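Local coordinates for protein multiheme cytochrome cf (Carboxydothermus ferrireducens DSM 11255, PDB 6QVM) that probably acts as an extracellular Fe(III) reductase, an undecaheme cytochrome inserted in the S-layer that passes electrons to insoluble substrates, at residues Asn309-Pro323 against Tyr340-Ala353. Sequence-based numbering, arbitrary orientation.
With HEC (heme c), chain H; NGA (2-acetamido-2-deoxy-beta-D-galactopyranose), chain B.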
loop_
_atom_site.group_PDB
_atom_site.type_symbol
_atom_site.label_atom_id
_atom_site.label_comp_id
_atom_site.label_asym_id
_atom_site.label_seq_id
_atom_site.Cartn_x
_atom_site.Cartn_y
_atom_site.Cartn_z
ATOM N N ASN A 309 23.655 -7.128 14.017
ATOM C CA ASN A 309 23.863 -7.166 12.575
ATOM C C ASN A 309 22.526 -6.851 11.916
ATOM O O ASN A 309 21.568 -7.624 12.032
ATOM C CB ASN A 309 24.405 -8.525 12.139
ATOM C CG ASN A 309 24.776 -8.568 10.660
ATOM O OD1 ASN A 309 24.054 -8.046 9.806
ATOM N ND2 ASN A 309 25.903 -9.200 10.354
ATOM N N TRP A 310 22.463 -5.712 11.221
ATOM C CA TRP A 310 21.202 -5.268 10.635
ATOM C C TRP A 310 20.739 -6.225 9.550
ATOM O O TRP A 310 19.550 -6.544 9.454
ATOM C CB TRP A 310 21.344 -3.853 10.078
ATOM C CG TRP A 310 20.261 -3.478 9.110
ATOM C CD1 TRP A 310 19.012 -3.013 9.413
ATOM C CD2 TRP A 310 20.329 -3.544 7.681
ATOM N NE1 TRP A 310 18.301 -2.783 8.262
ATOM C CE2 TRP A 310 19.087 -3.096 7.183
ATOM C CE3 TRP A 310 21.323 -3.928 6.773
ATOM C CZ2 TRP A 310 18.811 -3.028 5.821
ATOM C CZ3 TRP A 310 21.046 -3.859 5.419
ATOM C CH2 TRP A 310 19.799 -3.417 4.956
ATOM N N LEU A 311 21.671 -6.706 8.728
ATOM C CA LEU A 311 21.300 -7.585 7.623
ATOM C C LEU A 311 20.729 -8.904 8.126
ATOM O O LEU A 311 19.762 -9.428 7.559
ATOM C CB LEU A 311 22.512 -7.824 6.728
ATOM C CG LEU A 311 22.297 -8.515 5.383
ATOM C CD1 LEU A 311 21.330 -7.731 4.514
ATOM C CD2 LEU A 311 23.632 -8.693 4.670
ATOM N N VAL A 312 21.310 -9.449 9.196
ATOM C CA VAL A 312 20.887 -10.750 9.699
ATOM C C VAL A 312 19.627 -10.610 10.553
ATOM O O VAL A 312 18.749 -11.480 10.546
ATOM C CB VAL A 312 22.047 -11.423 10.464
ATOM C CG1 VAL A 312 21.558 -12.668 11.193
ATOM C CG2 VAL A 312 23.174 -11.749 9.510
ATOM N N SER A 313 19.519 -9.519 11.307
ATOM C CA SER A 313 18.495 -9.398 12.340
ATOM C C SER A 313 17.362 -8.427 12.012
ATOM O O SER A 313 16.320 -8.469 12.683
ATOM C CB SER A 313 19.142 -8.983 13.670
ATOM O OG SER A 313 20.057 -9.977 14.112
ATOM N N CYS A 314 17.521 -7.568 11.000
ATOM C CA CYS A 314 16.552 -6.484 10.856
ATOM C C CYS A 314 16.081 -6.289 9.431
ATOM O O CYS A 314 14.915 -5.941 9.200
ATOM C CB CYS A 314 17.136 -5.157 11.369
ATOM S SG CYS A 314 18.048 -5.269 12.928
ATOM N N ALA A 315 16.975 -6.521 8.474
ATOM C CA ALA A 315 16.721 -6.124 7.092
ATOM C C ALA A 315 15.470 -6.790 6.521
ATOM O O ALA A 315 14.782 -6.205 5.673
ATOM C CB ALA A 315 17.941 -6.448 6.238
ATOM N N LYS A 316 15.147 -7.995 6.998
ATOM C CA LYS A 316 14.058 -8.771 6.420
ATOM C C LYS A 316 12.721 -8.044 6.482
ATOM O O LYS A 316 11.822 -8.366 5.702
ATOM C CB LYS A 316 13.942 -10.121 7.131
ATOM C CG LYS A 316 13.618 -9.984 8.608
ATOM C CD LYS A 316 13.908 -11.255 9.372
ATOM C CE LYS A 316 13.245 -11.249 10.738
ATOM N NZ LYS A 316 13.515 -12.516 11.466
ATOM N N CYS A 317 12.564 -7.082 7.386
ATOM C CA CYS A 317 11.362 -6.264 7.433
ATOM C C CYS A 317 11.597 -4.866 6.880
ATOM O O CYS A 317 10.653 -4.074 6.818
ATOM C CB CYS A 317 10.828 -6.175 8.868
ATOM S SG CYS A 317 10.378 -7.766 9.584
ATOM N N HIS A 318 12.822 -4.550 6.460
ATOM C CA HIS A 318 13.177 -3.203 6.044
ATOM C C HIS A 318 13.501 -3.096 4.558
ATOM O O HIS A 318 13.745 -1.988 4.076
ATOM C CB HIS A 318 14.359 -2.675 6.869
ATOM C CG HIS A 318 14.134 -2.674 8.346
ATOM N ND1 HIS A 318 15.147 -2.412 9.245
ATOM C CD2 HIS A 318 13.025 -2.916 9.087
ATOM C CE1 HIS A 318 14.669 -2.487 10.476
ATOM N NE2 HIS A 318 13.380 -2.780 10.411
ATOM N N VAL A 319 13.489 -4.203 3.818
ATOM C CA VAL A 319 13.862 -4.206 2.412
ATOM C C VAL A 319 12.876 -5.061 1.627
ATOM O O VAL A 319 12.008 -5.734 2.183
ATOM C CB VAL A 319 15.309 -4.701 2.186
ATOM C CG1 VAL A 319 16.300 -3.811 2.943
ATOM C CG2 VAL A 319 15.436 -6.144 2.610
ATOM N N THR A 320 13.020 -5.009 0.305
ATOM C CA THR A 320 12.103 -5.655 -0.621
ATOM C C THR A 320 12.905 -6.368 -1.697
ATOM O O THR A 320 13.979 -5.907 -2.092
ATOM C CB THR A 320 11.166 -4.625 -1.271
ATOM O OG1 THR A 320 10.447 -3.919 -0.254
ATOM C CG2 THR A 320 10.172 -5.311 -2.219
ATOM N N GLY A 321 12.386 -7.501 -2.161
ATOM C CA GLY A 321 12.850 -8.094 -3.395
ATOM C C GLY A 321 13.702 -9.334 -3.274
ATOM O O GLY A 321 14.238 -9.790 -4.291
ATOM N N TYR A 322 13.843 -9.898 -2.082
ATOM C CA TYR A 322 14.685 -11.074 -1.945
ATOM C C TYR A 322 13.872 -12.353 -2.121
ATOM O O TYR A 322 12.643 -12.348 -1.983
ATOM C CB TYR A 322 15.385 -11.060 -0.585
ATOM C CG TYR A 322 14.483 -10.850 0.610
ATOM C CD1 TYR A 322 13.895 -11.924 1.262
ATOM C CD2 TYR A 322 14.242 -9.574 1.100
ATOM C CE1 TYR A 322 13.078 -11.728 2.362
ATOM C CE2 TYR A 322 13.432 -9.367 2.194
ATOM C CZ TYR A 322 12.855 -10.445 2.824
ATOM O OH TYR A 322 12.053 -10.231 3.918
ATOM N N PRO A 323 14.528 -13.471 -2.447
ATOM C CA PRO A 323 13.785 -14.711 -2.715
ATOM C C PRO A 323 13.004 -15.189 -1.500
ATOM O O PRO A 323 13.451 -15.065 -0.358
ATOM C CB PRO A 323 14.881 -15.711 -3.096
ATOM C CG PRO A 323 16.019 -14.870 -3.555
ATOM C CD PRO A 323 15.969 -13.631 -2.709
ATOM N N TYR A 340 28.960 -11.244 3.565
ATOM C CA TYR A 340 27.531 -11.314 3.293
ATOM C C TYR A 340 27.250 -10.817 1.883
ATOM O O TYR A 340 27.908 -9.893 1.398
ATOM C CB TYR A 340 26.740 -10.498 4.314
ATOM C CG TYR A 340 26.846 -11.040 5.722
ATOM C CD1 TYR A 340 25.973 -12.020 6.173
ATOM C CD2 TYR A 340 27.818 -10.575 6.600
ATOM C CE1 TYR A 340 26.059 -12.522 7.460
ATOM C CE2 TYR A 340 27.910 -11.068 7.892
ATOM C CZ TYR A 340 27.031 -12.048 8.317
ATOM O OH TYR A 340 27.125 -12.558 9.601
ATOM N N LYS A 341 26.298 -11.459 1.213
ATOM C CA LYS A 341 25.788 -10.988 -0.066
ATOM C C LYS A 341 24.345 -10.545 0.127
ATOM O O LYS A 341 23.527 -11.299 0.660
ATOM C CB LYS A 341 25.872 -12.073 -1.142
ATOM C CG LYS A 341 25.695 -11.529 -2.552
ATOM C CD LYS A 341 25.314 -12.609 -3.554
ATOM C CE LYS A 341 25.053 -12.003 -4.924
ATOM N NZ LYS A 341 24.196 -12.873 -5.771
ATOM N N GLU A 342 24.039 -9.325 -0.297
ATOM C CA GLU A 342 22.682 -8.812 -0.200
ATOM C C GLU A 342 21.819 -9.435 -1.288
ATOM O O GLU A 342 22.153 -9.362 -2.474
ATOM C CB GLU A 342 22.688 -7.292 -0.324
ATOM C CG GLU A 342 23.592 -6.611 0.689
ATOM C CD GLU A 342 23.647 -5.108 0.509
ATOM O OE1 GLU A 342 24.453 -4.458 1.205
ATOM O OE2 GLU A 342 22.883 -4.577 -0.326
ATOM N N LEU A 343 20.713 -10.058 -0.882
ATOM C CA LEU A 343 19.793 -10.683 -1.822
ATOM C C LEU A 343 18.600 -9.803 -2.159
ATOM O O LEU A 343 17.824 -10.156 -3.057
ATOM C CB LEU A 343 19.296 -12.024 -1.266
ATOM C CG LEU A 343 20.349 -13.125 -1.097
ATOM C CD1 LEU A 343 19.713 -14.449 -0.700
ATOM C CD2 LEU A 343 21.168 -13.282 -2.365
ATOM N N PHE A 344 18.417 -8.690 -1.453
ATOM C CA PHE A 344 17.326 -7.786 -1.779
ATOM C C PHE A 344 17.732 -6.830 -2.893
ATOM O O PHE A 344 18.907 -6.501 -3.069
ATOM C CB PHE A 344 16.878 -6.995 -0.547
ATOM C CG PHE A 344 17.936 -6.092 0.023
ATOM C CD1 PHE A 344 18.021 -4.767 -0.375
ATOM C CD2 PHE A 344 18.830 -6.557 0.974
ATOM C CE1 PHE A 344 18.988 -3.928 0.147
ATOM C CE2 PHE A 344 19.797 -5.721 1.508
ATOM C CZ PHE A 344 19.881 -4.405 1.088
ATOM N N THR A 345 16.733 -6.375 -3.645
ATOM C CA THR A 345 16.957 -5.478 -4.768
ATOM C C THR A 345 16.353 -4.094 -4.589
ATOM O O THR A 345 16.598 -3.227 -5.435
ATOM C CB THR A 345 16.403 -6.094 -6.062
ATOM O OG1 THR A 345 15.014 -6.408 -5.888
ATOM C CG2 THR A 345 17.169 -7.360 -6.426
ATOM N N GLU A 346 15.564 -3.863 -3.542
ATOM C CA GLU A 346 14.986 -2.551 -3.276
ATOM C C GLU A 346 15.132 -2.252 -1.790
ATOM O O GLU A 346 14.565 -2.983 -0.955
ATOM C CB GLU A 346 13.522 -2.487 -3.704
ATOM C CG GLU A 346 12.910 -1.095 -3.575
ATOM C CD GLU A 346 11.458 -1.049 -4.018
ATOM O OE1 GLU A 346 10.768 -0.063 -3.676
ATOM O OE2 GLU A 346 11.010 -2.004 -4.698
ATOM N N PRO A 347 15.868 -1.213 -1.413
ATOM C CA PRO A 347 15.871 -0.797 -0.007
ATOM C C PRO A 347 14.535 -0.168 0.347
ATOM O O PRO A 347 13.962 0.589 -0.441
ATOM C CB PRO A 347 17.015 0.220 0.063
ATOM C CG PRO A 347 17.104 0.760 -1.323
ATOM C CD PRO A 347 16.769 -0.387 -2.239
ATOM N N GLY A 348 14.030 -0.493 1.534
ATOM C CA GLY A 348 12.735 0.007 1.947
ATOM C C GLY A 348 11.610 -0.931 1.574
ATOM O O GLY A 348 11.791 -1.965 0.922
ATOM N N ILE A 349 10.411 -0.559 2.014
ATOM C CA ILE A 349 9.209 -1.353 1.779
ATOM C C ILE A 349 8.539 -0.790 0.530
ATOM O O ILE A 349 7.868 0.240 0.581
ATOM C CB ILE A 349 8.268 -1.339 2.988
ATOM C CG1 ILE A 349 8.930 -1.999 4.197
ATOM C CG2 ILE A 349 6.951 -2.017 2.661
ATOM C CD1 ILE A 349 9.744 -1.065 5.050
ATOM N N GLY A 350 8.749 -1.461 -0.603
ATOM C CA GLY A 350 8.173 -1.036 -1.859
ATOM C C GLY A 350 6.813 -1.659 -2.117
ATOM O O GLY A 350 6.270 -2.404 -1.300
ATOM N N CYS A 351 6.269 -1.345 -3.296
ATOM C CA CYS A 351 4.965 -1.873 -3.683
ATOM C C CYS A 351 4.920 -3.384 -3.557
ATOM O O CYS A 351 3.940 -3.950 -3.058
ATOM C CB CYS A 351 4.629 -1.471 -5.119
ATOM S SG CYS A 351 5.064 0.214 -5.564
ATOM N N GLU A 352 5.980 -4.054 -3.996
ATOM C CA GLU A 352 5.980 -5.505 -4.068
ATOM C C GLU A 352 6.160 -6.172 -2.717
ATOM O O GLU A 352 6.064 -7.402 -2.638
ATOM C CB GLU A 352 7.066 -5.952 -5.041
ATOM C CG GLU A 352 6.788 -5.504 -6.476
ATOM C CD GLU A 352 8.020 -5.551 -7.367
ATOM O OE1 GLU A 352 8.082 -6.432 -8.260
ATOM O OE2 GLU A 352 8.929 -4.714 -7.156
ATOM N N ALA A 353 6.412 -5.400 -1.657
ATOM C CA ALA A 353 6.436 -6.000 -0.329
ATOM C C ALA A 353 5.043 -6.456 0.085
ATOM O O ALA A 353 4.903 -7.389 0.878
ATOM C CB ALA A 353 7.003 -5.018 0.692
HETATM FE FE HEC H . 12.088 -2.423 13.027
HETATM C CHA HEC H . 10.125 0.431 13.144
HETATM C CHB HEC H . 14.807 -0.538 13.973
HETATM C CHC HEC H . 14.010 -5.282 13.174
HETATM C CHD HEC H . 9.519 -4.226 11.678
HETATM N NA HEC H . 12.408 -0.429 13.476
HETATM C C1A HEC H . 11.465 0.581 13.428
HETATM C C2A HEC H . 12.123 1.829 13.756
HETATM C C3A HEC H . 13.416 1.568 13.988
HETATM C C4A HEC H . 13.619 0.142 13.817
HETATM C CMA HEC H . 14.492 2.609 14.361
HETATM C CAA HEC H . 11.431 3.208 13.837
HETATM C CBA HEC H . 10.825 3.326 15.237
HETATM C CGA HEC H . 10.220 4.691 15.448
HETATM O O1A HEC H . 9.322 5.099 14.661
HETATM O O2A HEC H . 10.635 5.361 16.431
HETATM N NB HEC H . 14.049 -2.838 13.452
HETATM C C1B HEC H . 14.967 -1.911 13.919
HETATM C C2B HEC H . 16.148 -2.637 14.334
HETATM C C3B HEC H . 15.937 -3.952 14.114
HETATM C C4B HEC H . 14.608 -4.098 13.552
HETATM C CMB HEC H . 17.414 -1.960 14.903
HETATM C CAB HEC H . 16.904 -5.132 14.384
HETATM C CBB HEC H . 17.273 -5.242 15.882
HETATM N NC HEC H . 11.824 -4.378 12.495
HETATM C C1C HEC H . 12.732 -5.407 12.668
HETATM C C2C HEC H . 12.102 -6.647 12.256
HETATM C C3C HEC H . 10.854 -6.359 11.842
HETATM C C4C HEC H . 10.665 -4.926 11.986
HETATM C CMC HEC H . 12.786 -8.031 12.278
HETATM C CAC HEC H . 9.783 -7.327 11.281
HETATM C CBC HEC H . 9.343 -8.336 12.360
HETATM N ND HEC H . 10.145 -1.956 12.474
HETATM C C1D HEC H . 9.253 -2.905 11.986
HETATM C C2D HEC H . 7.960 -2.287 11.849
HETATM C C3D HEC H . 8.140 -0.828 12.305
HETATM C C4D HEC H . 9.530 -0.719 12.674
HETATM C CMD HEC H . 6.701 -3.005 11.326
HETATM C CAD HEC H . 7.086 0.302 12.370
HETATM C CBD HEC H . 5.896 -0.130 13.231
HETATM C CGD HEC H . 6.248 -0.047 14.692
HETATM O O1D HEC H . 7.268 0.605 15.014
HETATM O O2D HEC H . 5.520 -0.624 15.536
HETATM C C1 NGA B . 27.235 -13.786 10.209
HETATM C C2 NGA B . 27.940 -13.949 11.564
HETATM C C3 NGA B . 27.487 -15.101 12.459
HETATM C C4 NGA B . 26.005 -15.363 12.241
HETATM C C5 NGA B . 25.678 -15.575 10.768
HETATM C C6 NGA B . 24.187 -15.856 10.599
HETATM C C7 NGA B . 30.071 -12.974 11.156
HETATM C C8 NGA B . 31.181 -12.960 10.145
HETATM N N2 NGA B . 29.347 -14.082 11.249
HETATM O O3 NGA B . 27.679 -14.803 13.843
HETATM O O4 NGA B . 25.258 -14.263 12.710
HETATM O O5 NGA B . 25.990 -14.432 10.000
HETATM O O6 NGA B . 23.919 -16.430 9.337
HETATM O O7 NGA B . 29.835 -11.982 11.847
#
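One face of the Phe344 ring is covered by Val319, whose CG1 stands 3.8 Å from the ring centroid and only 9° off the ring normal, a CH-pi contact. Leu311 CD1 meets the same ring at its edge, and the six-membered end of Trp310 reaches it through CH2, 4.0 Å from Phe344 CZ. Phe344 CG sits between the backbone N and the carbonyl carbon (chi1 63°), a torsion that presents the ring face to Val319, while Tyr272 of strand 270-275 also packs against it. On the same helix as Trp310, Val312 CG2 and the other Leu311 methyl, CD2, come obliquely to the ring of Tyr340 on strand 339-342, with Leu311 CD2 3.6 Å from Tyr340 CB. The hydroxyl edge of this tyrosine carries an O-linked N-acetylgalactosamine, with the sugar's O5 in the ring plane.

Residues 314-318 form the CXXCH heme-attachment motif of a multiheme cytochrome c: Cys314 and Cys317 are thioether-linked to the porphyrin, and the His318 imidazole, with Cys314 O above its ring centre, points NE2 at the heme iron from the axial position, 2.9 Å away and long for a coordination bond. Trp310 NE1 makes a weak hydrogen bond to His318 ND1, which probably helps fix the rotation of the imidazole. Immediately after the motif, the chain enters a short antiparallel ladder, in which Thr320 N and O bond to Glu346 O and N; Thr345 N also donates to Thr320 O, giving a classic beta bulge. The Thr320 hydroxyl is gripped twice, donating in the carbonyl plane to Gly348 O (2.6 Å) and accepting an almost straight bond from Gly350 N (3.0 Å, 172°). Both glycines belong to the loop that runs into Cys351, itself covalently bound to another heme, and from this loop Ile349 CD1 packs 3.6 Å from Cys317 O.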